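Long-range contact in major pepsin inhibitor 3 (Ascaris suum, PDB 1F32), which inhibits the aspartic protease pepsin: residues 76-81 with 142-146. Residue numbers count along the deposited sequence, not the author numbering.
Sequences FVGCSV and PPSFC
A disulfide, Cys79–Cys146, ties a tight β-hairpin turn to the C-terminal tail, among the side chains of Phe76, Pro143 and Phe145. The turn spans Phe76 to Cys79: Phe76 N donates to Cys79 O at 2.8 Å, and a weak return bond runs from Cys79 N to Phe76 O at 3.5 Å. Val77 (phi/psi −77/111°) and Gly78 (108/−22°) fit type II geometry; at the Gly78 angles a CB would collide with Val77 O. Beyond the turn, extended Cys79, Ser80 and Val81 follow the strand. In the tail, Pro142 and Pro143 are extended (psi 159° and 144°), then residues 144–146 form a 3-10 turn, with Cys146 N hydrogen-bonded to Pro143 O at 3.0 Å. CA atoms approach at Val77–Pro142 (6.0 Å) and Cys79–Cys146 (5.1 Å).

The SG atoms of Cys79 and Cys146 are 2.0 Å apart, with chi3 −77° and chi1 of 85° and −89° respectively. No direct hydrogen bond crosses the interface; one water donates to Gly78 O and Cys146 O, 2.8 Å from each. This hairpin joins strands 72-76 and 79-82 of the five-stranded antiparallel sheet, and the tail packs against both the hairpin and helix 98-116, where Phe145 touches Val104 and Ser144 OG hydrogen-bonds Glu103 OE2. Phe76 (chi1 m) makes a CH-pi contact: Pro143 CG sits 3.7 Å from its ring centroid, 9° off the normal, while Phe107 meets that ring edge-to-face. Phe145 (chi1 p) brings its ring edge to the disulfide, CE1 lying 3.7 Å from Cys79 SG and 3.9 Å from Val81 CG2. Pro142 CB packs 3.4 Å from Val77 O.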
ATOM      1  N   PHE A  76      -5.893   4.557  -8.271  1.00 18.93           N
ATOM      2  CA  PHE A  76      -6.820   4.861  -9.356  1.00 20.03           C
ATOM      3  C   PHE A  76      -8.165   5.237  -8.758  1.00 18.98           C
ATOM      4  O   PHE A  76      -8.347   5.171  -7.550  1.00 18.52           O
ATOM      5  CB  PHE A  76      -7.032   3.631 -10.236  1.00 18.19           C
ATOM      6  CG  PHE A  76      -5.757   2.998 -10.717  1.00 19.96           C
ATOM      7  CD1 PHE A  76      -5.066   3.526 -11.802  1.00 20.07           C
ATOM      8  CD2 PHE A  76      -5.237   1.890 -10.062  1.00 17.54           C
ATOM      9  CE1 PHE A  76      -3.859   2.950 -12.222  1.00 18.64           C
ATOM     10  CE2 PHE A  76      -4.046   1.311 -10.469  1.00 19.57           C
ATOM     11  CZ  PHE A  76      -3.351   1.841 -11.553  1.00 18.82           C
ATOM     12  N   VAL A  77      -9.099   5.632  -9.618  1.00 19.38           N
ATOM     13  CA  VAL A  77     -10.439   5.966  -9.168  1.00 20.50           C
ATOM     14  C   VAL A  77     -11.131   4.635  -8.927  1.00 20.40           C
ATOM     15  O   VAL A  77     -11.388   3.876  -9.868  1.00 18.16           O
ATOM     16  CB  VAL A  77     -11.231   6.748 -10.235  1.00 20.96           C
ATOM     17  CG1 VAL A  77     -12.693   6.883  -9.800  1.00 22.08           C
ATOM     18  CG2 VAL A  77     -10.615   8.114 -10.439  1.00 21.37           C
ATOM     19  N   GLY A  78     -11.400   4.333  -7.662  1.00 20.03           N
ATOM     20  CA  GLY A  78     -12.078   3.091  -7.348  1.00 21.79           C
ATOM     21  C   GLY A  78     -11.204   2.038  -6.701  1.00 21.08           C
ATOM     22  O   GLY A  78     -11.718   1.134  -6.038  1.00 19.54           O
ATOM     23  N   CYS A  79      -9.887   2.129  -6.886  1.00 20.43           N
ATOM     24  CA  CYS A  79      -9.017   1.134  -6.282  1.00 18.72           C
ATOM     25  C   CYS A  79      -7.535   1.492  -6.268  1.00 19.05           C
ATOM     26  O   CYS A  79      -7.113   2.461  -6.908  1.00 16.93           O
ATOM     27  CB  CYS A  79      -9.230  -0.208  -6.981  1.00 21.98           C
ATOM     28  SG  CYS A  79      -8.315  -0.591  -8.515  1.00 20.64           S
ATOM     29  N   SER A  80      -6.758   0.712  -5.516  1.00 18.95           N
ATOM     30  CA  SER A  80      -5.320   0.926  -5.397  1.00 19.49           C
ATOM     31  C   SER A  80      -4.536  -0.379  -5.490  1.00 18.61           C
ATOM     32  O   SER A  80      -5.032  -1.459  -5.147  1.00 16.99           O
ATOM     33  CB  SER A  80      -4.970   1.588  -4.051  1.00 22.05           C
ATOM     34  OG  SER A  80      -5.570   2.865  -3.899  1.00 22.02           O
ATOM     35  N   VAL A  81      -3.303  -0.261  -5.960  1.00 19.16           N
ATOM     36  CA  VAL A  81      -2.395  -1.391  -6.057  1.00 17.19           C
ATOM     37  C   VAL A  81      -1.199  -1.018  -5.181  1.00 16.02           C
ATOM     38  O   VAL A  81      -0.641   0.075  -5.294  1.00 16.66           O
ATOM     39  CB  VAL A  81      -1.900  -1.610  -7.505  1.00 16.58           C
ATOM     40  CG1 VAL A  81      -0.910  -2.778  -7.546  1.00 19.21           C
ATOM     41  CG2 VAL A  81      -3.075  -1.872  -8.424  1.00 17.49           C
ATOM     42  N   PRO A 142     -10.591   3.887 -15.289  1.00 20.95           N
ATOM     43  CA  PRO A 142      -9.679   3.154 -14.408  1.00 20.11           C
ATOM     44  C   PRO A 142      -9.503   1.707 -14.888  1.00 19.58           C
ATOM     45  O   PRO A 142     -10.321   1.187 -15.664  1.00 17.82           O
ATOM     46  CB  PRO A 142     -10.356   3.260 -13.039  1.00 22.93           C
ATOM     47  CG  PRO A 142     -11.799   3.438 -13.380  1.00 22.76           C
ATOM     48  CD  PRO A 142     -11.788   4.348 -14.566  1.00 23.08           C
ATOM     49  N   PRO A 143      -8.408   1.050 -14.472  1.00 17.65           N
ATOM     50  CA  PRO A 143      -8.180  -0.335 -14.888  1.00 18.73           C
ATOM     51  C   PRO A 143      -9.441  -1.136 -14.592  1.00 19.51           C
ATOM     52  O   PRO A 143     -10.118  -0.883 -13.591  1.00 19.59           O
ATOM     53  CB  PRO A 143      -6.992  -0.770 -14.029  1.00 17.60           C
ATOM     54  CG  PRO A 143      -6.210   0.504 -13.881  1.00 16.20           C
ATOM     55  CD  PRO A 143      -7.301   1.555 -13.638  1.00 15.62           C
ATOM     56  N   SER A 144      -9.758  -2.094 -15.452  1.00 20.43           N
ATOM     57  CA  SER A 144     -10.966  -2.887 -15.253  1.00 24.55           C
ATOM     58  C   SER A 144     -10.966  -3.638 -13.927  1.00 24.87           C
ATOM     59  O   SER A 144     -12.027  -3.904 -13.365  1.00 24.29           O
ATOM     60  CB  SER A 144     -11.163  -3.870 -16.411  1.00 26.98           C
ATOM     61  OG  SER A 144     -10.107  -4.813 -16.471  1.00 28.70           O
ATOM     62  N   PHE A 145      -9.784  -3.961 -13.408  1.00 25.25           N
ATOM     63  CA  PHE A 145      -9.731  -4.683 -12.149  1.00 24.10           C
ATOM     64  C   PHE A 145     -10.201  -3.864 -10.948  1.00 23.68           C
ATOM     65  O   PHE A 145     -10.370  -4.399  -9.853  1.00 24.55           O
ATOM     66  CB  PHE A 145      -8.330  -5.271 -11.903  1.00 24.32           C
ATOM     67  CG  PHE A 145      -7.210  -4.256 -11.879  1.00 24.43           C
ATOM     68  CD1 PHE A 145      -7.179  -3.240 -10.933  1.00 22.25           C
ATOM     69  CD2 PHE A 145      -6.148  -4.369 -12.770  1.00 23.14           C
ATOM     70  CE1 PHE A 145      -6.109  -2.349 -10.868  1.00 22.50           C
ATOM     71  CE2 PHE A 145      -5.072  -3.489 -12.716  1.00 23.67           C
ATOM     72  CZ  PHE A 145      -5.052  -2.476 -11.763  1.00 22.78           C
ATOM     73  N   CYS A 146     -10.426  -2.570 -11.148  1.00 22.65           N
ATOM     74  CA  CYS A 146     -10.907  -1.722 -10.068  1.00 22.76           C
ATOM     75  C   CYS A 146     -12.392  -1.987  -9.800  1.00 25.46           C
ATOM     76  O   CYS A 146     -12.935  -1.517  -8.810  1.00 23.95           O
ATOM     77  CB  CYS A 146     -10.723  -0.250 -10.422  1.00 25.37           C
ATOM     78  SG  CYS A 146      -9.147   0.559  -9.966  1.00 23.02           S
TER
HETATM   79  O   HOH W   1     -14.181   0.269  -7.050  1.00 24.03           O